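Local coordinates for Es1 family protein (PDB 3L3B), which is of unconfirmed function but, as an ES1-like member of the DJ-1/PfpI family with an amidotransferase-like domain, may take part in isoprenoid biosynthesis, at residues I29-G34 with K121-L126; G155-S160 with C212-R217; V164-K169 with D187-V192; D170-K175 with D205-F210. One frame throughout, in Å; residues are numbered along the deposited sequence.

In the fold
From the N terminus, the chain first forms strand 24-29, an inner strand of the central sheet, and contact 1 joins the loop after it to the end of helix 117-123, closing a loop that holds strands 56-62, 97-99 and 110-113 and helices 41-53 and 85-92. It is complete before the others begin. Contact 2 then closes the loop between neighbouring parallel strands 154-157 and 209-212, and contacts 3 and 4 are both nested inside that loop. These two cross, their segments alternating along the chain, and lie about 9 Å apart (centre to centre), joined where Val192 probably hydrogen-bonds to Val174. Contact 3 ties helix 160-168 to helix 185-189; contact 4 ties the chain after helix 160-168 to the start of strand 209-212.

Contact 1: I29-G34 with K121-L126; sequences ILAGCG and KNFSNL
The Phe123 ring meets segment 29-34 with its far end: Leu30 O lies at the edge, in the ring plane, 3.3 Å from Phe123 CZ, while the Ala31 and Ile29 methyls approach obliquely. Ala31 CB sits 3.5 Å from Phe123 CZ and also nears CE1, and Ile29 CG2 comes within 3.7 Å of Phe123 CE2, so carbons of three successive ring positions are engaged. The second flat group, the amide of Asn122, uses ND2 to donate to Ala31 O at 2.9 Å. The acceptor lies in the amide plane and the C=O...N angle is 160°, although the N-H...O angle of 137° makes the bond rather bent. In this DJ-1/PfpI family protein the contact fastens the end of helix 117-123 to the loop that leaves strand 24-29 of the central sheet and runs toward helix 41-53. ND2 also bonds to Asp37 O, and OD1 receives Lys68 N, so both ends of the amide are held and its rotation should be fixed. CG of Phe123 is anti to its own carbonyl carbon (chi1 -64°), which carries the ring toward the loop, where it also meets the ring of Phe140. Leu30 O is buried without a hydrogen-bond partner in the model; the ring edge, with its slightly positive hydrogens, is what it faces here.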
loop_
_atom_site.group_PDB
_atom_site.type_symbol
_atom_site.label_atom_id
_atom_site.label_comp_id
_atom_site.label_asym_id
_atom_site.label_seq_id
_atom_site.Cartn_x
_atom_site.Cartn_y
_atom_site.Cartn_z
ATOM N N ILE B 29 7.448 12.071 -0.324
ATOM C CA ILE B 29 8.174 11.867 -1.552
ATOM C C ILE B 29 8.215 10.372 -1.858
ATOM O O ILE B 29 8.613 9.555 -1.037
ATOM C CB ILE B 29 9.589 12.458 -1.520
ATOM C CG1 ILE B 29 9.498 13.986 -1.427
ATOM C CG2 ILE B 29 10.334 12.045 -2.771
ATOM C CD1 ILE B 29 10.812 14.738 -1.126
ATOM N N LEU B 30 7.836 10.053 -3.083
ATOM C CA LEU B 30 7.770 8.706 -3.556
ATOM C C LEU B 30 8.721 8.470 -4.736
ATOM O O LEU B 30 9.117 9.407 -5.481
ATOM C CB LEU B 30 6.322 8.453 -3.993
ATOM C CG LEU B 30 5.205 8.594 -2.962
ATOM C CD1 LEU B 30 3.850 8.310 -3.610
ATOM C CD2 LEU B 30 5.448 7.582 -1.830
ATOM N N ALA B 31 9.109 7.204 -4.887
ATOM C CA ALA B 31 10.105 6.832 -5.869
ATOM C C ALA B 31 9.615 5.773 -6.840
ATOM O O ALA B 31 10.442 5.226 -7.534
ATOM C CB ALA B 31 11.389 6.322 -5.182
ATOM N N GLY B 32 8.302 5.481 -6.870
ATOM C CA GLY B 32 7.748 4.455 -7.724
ATOM C C GLY B 32 6.760 3.651 -6.872
ATOM O O GLY B 32 6.317 4.094 -5.834
ATOM N N CYS B 33 6.378 2.480 -7.321
ATOM C CA CYS B 33 5.368 1.708 -6.585
ATOM C C CYS B 33 5.798 0.264 -6.467
ATOM O O CYS B 33 5.379 -0.596 -7.252
ATOM C CB CYS B 33 4.048 1.850 -7.311
ATOM S SG CYS B 33 2.690 0.989 -6.551
ATOM N N GLY B 34 6.630 -0.012 -5.487
ATOM C CA GLY B 34 7.189 -1.363 -5.276
ATOM C C GLY B 34 8.520 -1.361 -4.559
ATOM O O GLY B 34 9.395 -0.567 -4.883
ATOM N N LYS B 121 18.035 3.676 -5.320
ATOM C CA LYS B 121 18.440 3.435 -6.703
ATOM C C LYS B 121 18.034 4.580 -7.610
ATOM O O LYS B 121 18.791 4.963 -8.540
ATOM C CB LYS B 121 17.788 2.111 -7.211
ATOM N N ASN B 122 16.845 5.126 -7.388
ATOM C CA ASN B 122 16.335 6.190 -8.258
ATOM C C ASN B 122 16.770 7.602 -7.899
ATOM O O ASN B 122 16.801 8.462 -8.758
ATOM C CB ASN B 122 14.811 6.140 -8.393
ATOM C CG ASN B 122 14.331 4.831 -8.930
ATOM O OD1 ASN B 122 15.100 4.083 -9.529
ATOM N ND2 ASN B 122 13.051 4.515 -8.689
ATOM N N PHE B 123 17.104 7.851 -6.647
ATOM C CA PHE B 123 17.434 9.203 -6.213
ATOM C C PHE B 123 18.918 9.369 -5.927
ATOM O O PHE B 123 19.345 10.475 -5.530
ATOM C CB PHE B 123 16.699 9.563 -4.919
ATOM C CG PHE B 123 15.192 9.616 -5.026
ATOM C CD1 PHE B 123 14.534 9.583 -6.239
ATOM C CD2 PHE B 123 14.444 9.735 -3.891
ATOM C CE1 PHE B 123 13.109 9.626 -6.313
ATOM C CE2 PHE B 123 13.011 9.777 -3.972
ATOM C CZ PHE B 123 12.376 9.721 -5.150
ATOM N N SER B 124 19.691 8.291 -6.043
ATOM C CA SER B 124 21.118 8.342 -5.731
ATOM C C SER B 124 21.948 7.382 -6.576
ATOM O O SER B 124 21.410 6.533 -7.274
ATOM C CB SER B 124 21.356 8.127 -4.227
ATOM O OG SER B 124 21.532 6.767 -3.843
ATOM N N ASN B 125 23.278 7.541 -6.552
ATOM C CA ASN B 125 24.143 6.466 -7.049
ATOM C C ASN B 125 24.815 5.732 -5.883
ATOM O O ASN B 125 25.696 4.891 -6.083
ATOM C CB ASN B 125 25.174 6.982 -8.050
ATOM C CG ASN B 125 26.219 7.800 -7.398
ATOM O OD1 ASN B 125 26.088 8.114 -6.218
ATOM N ND2 ASN B 125 27.285 8.152 -8.139
ATOM N N LEU B 126 24.349 6.010 -4.669
ATOM C CA LEU B 126 25.078 5.625 -3.470
ATOM C C LEU B 126 25.085 4.118 -3.225
ATOM O O LEU B 126 25.758 3.666 -2.297
ATOM C CB LEU B 126 24.561 6.399 -2.233
#

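Contact 2: G155-S160 with C212-R217; sequences GAVCIS and CSAYMR
With SG anti to its backbone N (chi1 -159°), Cys158 extends its thiol to the backbone of Met216, 3.3 Å from the N atom. Met216 holds CG anti to its carbonyl carbon, which puts CG 3.6 Å from Cys158 SG, and the bend at chi2 sets Met216 SD beside the same sulfur, at 3.7 Å. Val157 turns CG1 anti to N as well, and that methyl presses on Ala214 CB at 3.3 Å, tighter than usual for two carbons; it also nears Cys212 SG (3.9 Å), on the same face of the sheet. The backbones of parallel strands 154-157 and 209-212 pair in the central sheet: Cys212 N donates to Ala156 O and Cys158 N to Cys212 O, the latter at 2.9 Å and close to straight (163°). Cys158 follows its strand directly, at positive phi (68°) in a type II' turn that leads into helix 160-168. This strand-to-helix turn with a cysteine resembles the nucleophile elbow of DJ-1/PfpI relatives, though no catalytic role is established here. Glu43 of helix 41-53 touches Val157, Cys158 and Ala214, and its OE2 accepts from Tyr215 N. Tyr215 OH hydrogen-bonds to Arg42 NH1 of the same chain, and Arg94 of the second subunit makes a cation-pi contact with the ring.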
loop_
_atom_site.group_PDB
_atom_site.type_symbol
_atom_site.label_atom_id
_atom_site.label_comp_id
_atom_site.label_asym_id
_atom_site.label_seq_id
_atom_site.Cartn_x
_atom_site.Cartn_y
_atom_site.Cartn_z
ATOM N N GLY B 155 11.063 13.133 8.123
ATOM C CA GLY B 155 10.984 11.731 8.522
ATOM C C GLY B 155 11.415 10.804 7.399
ATOM O O GLY B 155 11.132 11.078 6.252
ATOM N N ALA B 156 12.093 9.696 7.734
ATOM C CA ALA B 156 12.689 8.820 6.734
ATOM C C ALA B 156 12.590 7.378 7.232
ATOM O O ALA B 156 12.852 7.089 8.396
ATOM C CB ALA B 156 14.208 9.243 6.413
ATOM N N VAL B 157 12.153 6.486 6.366
ATOM C CA VAL B 157 11.877 5.111 6.730
ATOM C C VAL B 157 12.780 4.175 5.916
ATOM O O VAL B 157 13.080 4.409 4.710
ATOM C CB VAL B 157 10.395 4.774 6.438
ATOM C CG1 VAL B 157 10.014 3.312 6.942
ATOM C CG2 VAL B 157 9.474 5.878 7.022
ATOM N N CYS B 158 13.241 3.150 6.594
ATOM C CA CYS B 158 13.992 2.067 5.997
ATOM C C CYS B 158 15.386 2.492 5.484
ATOM O O CYS B 158 16.224 2.836 6.285
ATOM C CB CYS B 158 13.142 1.403 4.930
ATOM S SG CYS B 158 13.766 -0.209 4.654
ATOM N N ILE B 159 15.646 2.473 4.185
ATOM C CA ILE B 159 16.949 2.955 3.692
ATOM C C ILE B 159 17.000 4.483 3.548
ATOM O O ILE B 159 18.087 5.087 3.466
ATOM C CB ILE B 159 17.294 2.313 2.334
ATOM C CG1 ILE B 159 18.789 2.414 2.019
ATOM C CG2 ILE B 159 16.391 2.929 1.200
ATOM C CD1 ILE B 159 19.766 1.766 3.065
ATOM N N SER B 160 15.848 5.119 3.528
ATOM C CA SER B 160 15.800 6.573 3.307
ATOM C C SER B 160 16.672 7.386 4.293
ATOM O O SER B 160 17.223 8.412 3.881
ATOM C CB SER B 160 14.355 7.091 3.321
ATOM O OG SER B 160 13.672 6.539 2.162
ATOM N N CYS B 212 12.869 5.484 11.204
ATOM C CA CYS B 212 12.556 4.170 11.692
ATOM C C CYS B 212 12.970 3.121 10.674
ATOM O O CYS B 212 13.141 3.429 9.465
ATOM C CB CYS B 212 11.103 4.115 12.089
ATOM S SG CYS B 212 9.933 4.238 10.749
ATOM N N SER B 213 13.182 1.894 11.151
ATOM C CA SER B 213 13.873 0.860 10.360
ATOM C C SER B 213 12.969 0.015 9.460
ATOM O O SER B 213 13.422 -0.406 8.384
ATOM C CB SER B 213 14.679 -0.063 11.279
ATOM O OG SER B 213 13.823 -0.669 12.209
ATOM N N ALA B 214 11.728 -0.253 9.881
ATOM C CA ALA B 214 10.711 -0.874 8.991
ATOM C C ALA B 214 11.302 -2.095 8.283
ATOM O O ALA B 214 11.882 -2.960 8.945
ATOM C CB ALA B 214 10.168 0.164 7.976
ATOM N N TYR B 215 11.257 -2.151 6.948
ATOM C CA TYR B 215 11.636 -3.391 6.279
ATOM C C TYR B 215 13.151 -3.552 6.025
ATOM O O TYR B 215 13.536 -4.420 5.241
ATOM C CB TYR B 215 10.801 -3.616 5.016
ATOM C CG TYR B 215 9.430 -4.215 5.262
ATOM C CD1 TYR B 215 9.294 -5.544 5.617
ATOM C CD2 TYR B 215 8.263 -3.453 5.109
ATOM C CE1 TYR B 215 8.051 -6.100 5.799
ATOM C CE2 TYR B 215 7.023 -3.997 5.349
ATOM C CZ TYR B 215 6.917 -5.312 5.652
ATOM O OH TYR B 215 5.670 -5.868 5.871
ATOM N N MET B 216 14.022 -2.798 6.727
ATOM C CA MET B 216 15.455 -3.181 6.819
ATOM C C MET B 216 15.661 -4.570 7.460
ATOM O O MET B 216 16.739 -5.172 7.321
ATOM C CB MET B 216 16.279 -2.164 7.633
ATOM C CG MET B 216 16.517 -0.843 6.924
ATOM S SD MET B 216 17.318 -0.988 5.313
ATOM C CE MET B 216 18.854 -1.785 5.737
ATOM N N ARG B 217 14.646 -5.029 8.195
ATOM C CA ARG B 217 14.575 -6.382 8.741
ATOM C C ARG B 217 13.335 -7.095 8.204
ATOM O O ARG B 217 12.317 -6.459 7.830
ATOM C CB ARG B 217 14.488 -6.371 10.273
ATOM C CG ARG B 217 15.716 -5.780 10.999
ATOM C CD ARG B 217 15.516 -5.910 12.496
ATOM N NE ARG B 217 16.546 -5.269 13.329
ATOM C CZ ARG B 217 16.481 -4.029 13.819
ATOM N NH1 ARG B 217 15.477 -3.197 13.509
ATOM N NH2 ARG B 217 17.466 -3.588 14.602
#

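Contact 3: V164-K169 with D187-V192; sequences VVALLK and DKMGGV
Val165 drives one methyl into the glycine turn that follows helix 185-189: CG1, anti to the backbone N (chi1 166°), stands 3.3 Å from Gly191 N and 3.6 Å from Gly191 CA, with Met189 CB on its flank. Gly190 ends the helix in a Schellman motif at positive phi, and the absence of side chains at Gly190 and Gly191 lets helix 160-168 come close, Val165 CA lying 5.7 Å from Gly191 CA and Lys169 CA 5.3 Å from Gly190 CA. Lys169 takes the less common first torsion, with CG between the backbone N and the carbonyl carbon (chi1 81°), and bends again at chi3. Its aliphatic part therefore curls round Met189 O: Lys169 CB is 3.4 Å and CD 3.5 Å from that oxygen, and CG and CE are only a little farther. Met189 is bent at both chi2 and chi3, and its end leads away from the partner segment; its sulfur still lies 4.2 Å from Ala166 CB, a loose apolar touch. No direct hydrogen bond joins the two segments. A water lies between Lys169 O and Gly190 O, 2.6 Å from the latter. The other methyl of Val165, CG2, packs on Val174 CG2. Met189 O, lined by the Lys169 methylenes with Val165 CG1 also near, gets no hydrogen bond from these apolar carbons, so this helix-to-turn junction relies on close van der Waals fit, with one water within reach of both carbonyl oxygens.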
loop_
_atom_site.group_PDB
_atom_site.type_symbol
_atom_site.label_atom_id
_atom_site.label_comp_id
_atom_site.label_asym_id
_atom_site.label_seq_id
_atom_site.Cartn_x
_atom_site.Cartn_y
_atom_site.Cartn_z
ATOM N N VAL B 164 19.222 10.514 3.372
ATOM C CA VAL B 164 19.104 11.809 4.026
ATOM C C VAL B 164 20.438 12.211 4.646
ATOM O O VAL B 164 20.853 13.355 4.502
ATOM C CB VAL B 164 17.974 11.845 5.085
ATOM C CG1 VAL B 164 18.022 13.200 5.891
ATOM C CG2 VAL B 164 16.610 11.621 4.438
ATOM N N VAL B 165 21.096 11.277 5.335
ATOM C CA VAL B 165 22.407 11.549 5.929
ATOM C C VAL B 165 23.356 12.049 4.849
ATOM O O VAL B 165 23.976 13.100 5.011
ATOM C CB VAL B 165 22.961 10.327 6.726
ATOM C CG1 VAL B 165 24.406 10.457 7.050
ATOM C CG2 VAL B 165 22.089 10.107 7.999
ATOM N N ALA B 166 23.388 11.333 3.727
ATOM C CA ALA B 166 24.319 11.631 2.638
ATOM C C ALA B 166 24.052 13.016 2.024
ATOM O O ALA B 166 24.948 13.830 1.843
ATOM C CB ALA B 166 24.225 10.519 1.544
ATOM N N LEU B 167 22.802 13.304 1.731
ATOM C CA LEU B 167 22.492 14.554 1.115
ATOM C C LEU B 167 22.714 15.753 2.072
ATOM O O LEU B 167 22.915 16.858 1.583
ATOM C CB LEU B 167 21.085 14.544 0.505
ATOM C CG LEU B 167 19.837 14.685 1.379
ATOM C CD1 LEU B 167 19.490 16.166 1.649
ATOM C CD2 LEU B 167 18.566 13.978 0.756
ATOM N N LEU B 168 22.654 15.537 3.386
ATOM C CA LEU B 168 22.935 16.613 4.377
ATOM C C LEU B 168 24.417 16.723 4.859
ATOM O O LEU B 168 24.786 17.668 5.565
ATOM C CB LEU B 168 22.002 16.474 5.558
ATOM C CG LEU B 168 20.526 16.740 5.285
ATOM C CD1 LEU B 168 19.666 16.388 6.515
ATOM C CD2 LEU B 168 20.277 18.197 4.771
ATOM N N LYS B 169 25.255 15.776 4.473
ATOM C CA LYS B 169 26.555 15.578 5.124
ATOM C C LYS B 169 27.518 16.756 5.056
ATOM O O LYS B 169 28.375 16.885 5.917
ATOM C CB LYS B 169 27.258 14.344 4.556
ATOM C CG LYS B 169 27.966 14.594 3.249
ATOM C CD LYS B 169 28.249 13.275 2.523
ATOM C CE LYS B 169 29.712 12.834 2.649
ATOM N NZ LYS B 169 29.990 11.865 1.507
ATOM N N ASP B 187 27.908 6.025 9.361
ATOM C CA ASP B 187 29.183 6.665 9.692
ATOM C C ASP B 187 29.909 7.085 8.392
ATOM O O ASP B 187 30.333 8.240 8.261
ATOM C CB ASP B 187 30.052 5.762 10.592
ATOM C CG ASP B 187 31.439 6.320 10.823
ATOM O OD1 ASP B 187 32.360 5.909 10.082
ATOM O OD2 ASP B 187 31.610 7.176 11.730
ATOM N N LYS B 188 30.039 6.161 7.447
ATOM C CA LYS B 188 30.663 6.450 6.149
ATOM C C LYS B 188 29.935 7.552 5.358
ATOM O O LYS B 188 30.552 8.294 4.609
ATOM C CB LYS B 188 30.722 5.174 5.287
ATOM N N MET B 189 28.630 7.661 5.531
ATOM C CA MET B 189 27.851 8.650 4.784
ATOM C C MET B 189 27.889 10.024 5.471
ATOM O O MET B 189 27.343 10.985 4.952
ATOM C CB MET B 189 26.391 8.192 4.648
ATOM C CG MET B 189 26.061 7.004 3.694
ATOM S SD MET B 189 26.662 7.187 2.011
ATOM C CE MET B 189 28.357 6.645 2.202
ATOM N N GLY B 190 28.471 10.085 6.660
ATOM C CA GLY B 190 28.710 11.345 7.370
ATOM C C GLY B 190 27.764 11.641 8.519
ATOM O O GLY B 190 27.691 12.784 8.985
ATOM N N GLY B 191 27.063 10.617 9.008
ATOM C CA GLY B 191 26.139 10.768 10.133
ATOM C C GLY B 191 26.517 9.926 11.331
ATOM O O GLY B 191 27.678 9.467 11.454
ATOM N N VAL B 192 25.536 9.739 12.216
ATOM C CA VAL B 192 25.678 8.954 13.429
ATOM C C VAL B 192 24.529 7.945 13.498
ATOM O O VAL B 192 23.346 8.314 13.352
ATOM C CB VAL B 192 25.638 9.875 14.683
ATOM C CG1 VAL B 192 25.675 9.064 15.993
ATOM C CG2 VAL B 192 26.788 10.854 14.626
HETATM O O HOH W 1 28.723 15.067 8.396
#

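Contact 4: D170-K175 with D205-F210; sequences DIAKVK and DVNRIF
Van der Waals contact centres on Val174, which meets both Asn207 and Ile209. Val174 CG1 lies against the Asn207 side chain, 3.8 Å from Asn207 CG, the two side chains crossing at a slant, while Val174 CB is 4.0 Å from Ile209 CG1. Asn207 OD1 also rests 3.8 Å from the methyl Ala172 CB. With CG anti to the carbonyl carbon, chi1 (-69°) sets the Asn207 amide between Ala172 and Val174. Polar groups approach without bonding across the segments: Asn207 ND2 is 3.7 Å from Lys173 O, too long for a hydrogen bond. One water is within hydrogen-bonding distance of Lys175 O (2.8 Å) and, more weakly, of Ile209 O. Opposite charges come near each other at the exposed side, Lys175 NZ being 4.2 Å from Asp205 OD1, beyond a salt bridge; NZ also makes a weak hydrogen bond to Lys203 O. Asp204, opposite the G1 beta bulge formed by Arg208 and Ile209, takes Lys175 N on OD1 and Asn207 N on OD2. The junction of loop and strand thus has the Asn207 amide in its middle, held from outside by the bond of OD1 to Tyr148 OH, with the Lys175-Asp205 attraction probably adding little more than long-range electrostatics.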
loop_
_atom_site.group_PDB
_atom_site.type_symbol
_atom_site.label_atom_id
_atom_site.label_comp_id
_atom_site.label_asym_id
_atom_site.label_seq_id
_atom_site.Cartn_x
_atom_site.Cartn_y
_atom_site.Cartn_z
ATOM N N ASP B 170 27.393 17.586 4.027
ATOM C CA ASP B 170 28.259 18.759 3.912
ATOM C C ASP B 170 27.855 19.895 4.826
ATOM O O ASP B 170 28.648 20.743 5.089
ATOM C CB ASP B 170 28.302 19.271 2.479
ATOM C CG ASP B 170 28.849 18.226 1.512
ATOM O OD1 ASP B 170 29.876 17.544 1.847
ATOM O OD2 ASP B 170 28.249 18.100 0.429
ATOM N N ILE B 171 26.621 19.898 5.305
ATOM C CA ILE B 171 26.147 20.961 6.171
ATOM C C ILE B 171 25.698 20.478 7.559
ATOM O O ILE B 171 25.484 21.292 8.435
ATOM C CB ILE B 171 25.000 21.782 5.488
ATOM C CG1 ILE B 171 23.765 20.917 5.256
ATOM C CG2 ILE B 171 25.524 22.462 4.164
ATOM C CD1 ILE B 171 22.517 21.693 4.760
ATOM N N ALA B 172 25.570 19.156 7.762
ATOM C CA ALA B 172 25.171 18.631 9.048
ATOM C C ALA B 172 25.616 17.167 9.247
ATOM O O ALA B 172 25.718 16.398 8.276
ATOM C CB ALA B 172 23.626 18.721 9.152
ATOM N N LYS B 173 25.790 16.762 10.497
ATOM C CA LYS B 173 26.093 15.370 10.836
ATOM C C LYS B 173 24.861 14.858 11.588
ATOM O O LYS B 173 24.706 15.196 12.753
ATOM C CB LYS B 173 27.336 15.329 11.733
ATOM C CG LYS B 173 27.621 13.986 12.433
ATOM C CD LYS B 173 28.989 13.865 13.069
ATOM C CE LYS B 173 30.105 13.721 12.075
ATOM N NZ LYS B 173 31.321 13.133 12.777
ATOM N N VAL B 174 23.924 14.177 10.924
ATOM C CA VAL B 174 22.640 13.903 11.565
ATOM C C VAL B 174 22.577 12.480 12.078
ATOM O O VAL B 174 23.292 11.602 11.618
ATOM C CB VAL B 174 21.400 14.223 10.693
ATOM C CG1 VAL B 174 21.497 15.590 9.994
ATOM C CG2 VAL B 174 21.134 13.099 9.710
ATOM N N LYS B 175 21.694 12.279 13.039
ATOM C CA LYS B 175 21.597 11.032 13.765
ATOM C C LYS B 175 20.335 10.324 13.322
ATOM O O LYS B 175 19.268 10.898 13.403
ATOM C CB LYS B 175 21.486 11.355 15.244
ATOM C CG LYS B 175 21.359 10.194 16.155
ATOM C CD LYS B 175 21.358 10.642 17.619
ATOM C CE LYS B 175 20.149 11.526 17.931
ATOM N NZ LYS B 175 19.562 11.279 19.277
ATOM N N ASP B 205 16.779 15.596 17.593
ATOM C CA ASP B 205 16.072 16.782 18.021
ATOM C C ASP B 205 16.856 18.092 17.736
ATOM O O ASP B 205 16.288 19.174 17.858
ATOM C CB ASP B 205 15.734 16.670 19.529
ATOM C CG ASP B 205 16.809 15.891 20.342
ATOM O OD1 ASP B 205 17.430 14.914 19.806
ATOM O OD2 ASP B 205 17.003 16.233 21.537
ATOM N N VAL B 206 18.134 18.007 17.381
ATOM C CA VAL B 206 18.885 19.192 16.910
ATOM C C VAL B 206 18.592 19.489 15.423
ATOM O O VAL B 206 18.337 20.611 15.033
ATOM C CB VAL B 206 20.406 18.990 17.130
ATOM C CG1 VAL B 206 21.211 20.098 16.459
ATOM C CG2 VAL B 206 20.744 18.927 18.653
ATOM N N ASN B 207 18.622 18.449 14.592
ATOM C CA ASN B 207 18.528 18.605 13.137
ATOM C C ASN B 207 17.131 18.341 12.604
ATOM O O ASN B 207 16.862 18.492 11.388
ATOM C CB ASN B 207 19.537 17.676 12.474
ATOM C CG ASN B 207 20.972 18.121 12.736
ATOM O OD1 ASN B 207 21.396 19.168 12.243
ATOM N ND2 ASN B 207 21.724 17.323 13.487
ATOM N N ARG B 208 16.248 17.961 13.512
ATOM C CA ARG B 208 14.834 17.685 13.167
ATOM C C ARG B 208 14.729 16.604 12.105
ATOM O O ARG B 208 14.008 16.743 11.102
ATOM C CB ARG B 208 14.128 18.944 12.703
ATOM C CG ARG B 208 14.168 20.064 13.674
ATOM C CD ARG B 208 14.405 21.373 12.910
ATOM N NE ARG B 208 13.410 22.370 13.244
ATOM C CZ ARG B 208 13.549 23.341 14.140
ATOM N NH1 ARG B 208 14.669 23.503 14.854
ATOM N NH2 ARG B 208 12.524 24.164 14.325
ATOM N N ILE B 209 15.455 15.522 12.348
ATOM C CA ILE B 209 15.387 14.356 11.493
ATOM C C ILE B 209 14.846 13.175 12.320
ATOM O O ILE B 209 15.288 12.924 13.448
ATOM C CB ILE B 209 16.763 13.953 10.918
ATOM C CG1 ILE B 209 17.484 15.119 10.227
ATOM C CG2 ILE B 209 16.554 12.787 9.943
ATOM C CD1 ILE B 209 16.765 15.705 9.086
ATOM N N PHE B 210 13.873 12.459 11.769
ATOM C CA PHE B 210 13.170 11.386 12.455
ATOM C C PHE B 210 13.212 10.112 11.572
ATOM O O PHE B 210 13.098 10.224 10.357
ATOM C CB PHE B 210 11.701 11.821 12.707
ATOM C CG PHE B 210 11.566 13.096 13.549
ATOM C CD1 PHE B 210 11.218 13.029 14.884
ATOM C CD2 PHE B 210 11.813 14.341 13.003
ATOM C CE1 PHE B 210 11.095 14.184 15.676
ATOM C CE2 PHE B 210 11.715 15.524 13.792
ATOM C CZ PHE B 210 11.333 15.425 15.138
HETATM O O HOH W 2 16.620 10.270 12.985
#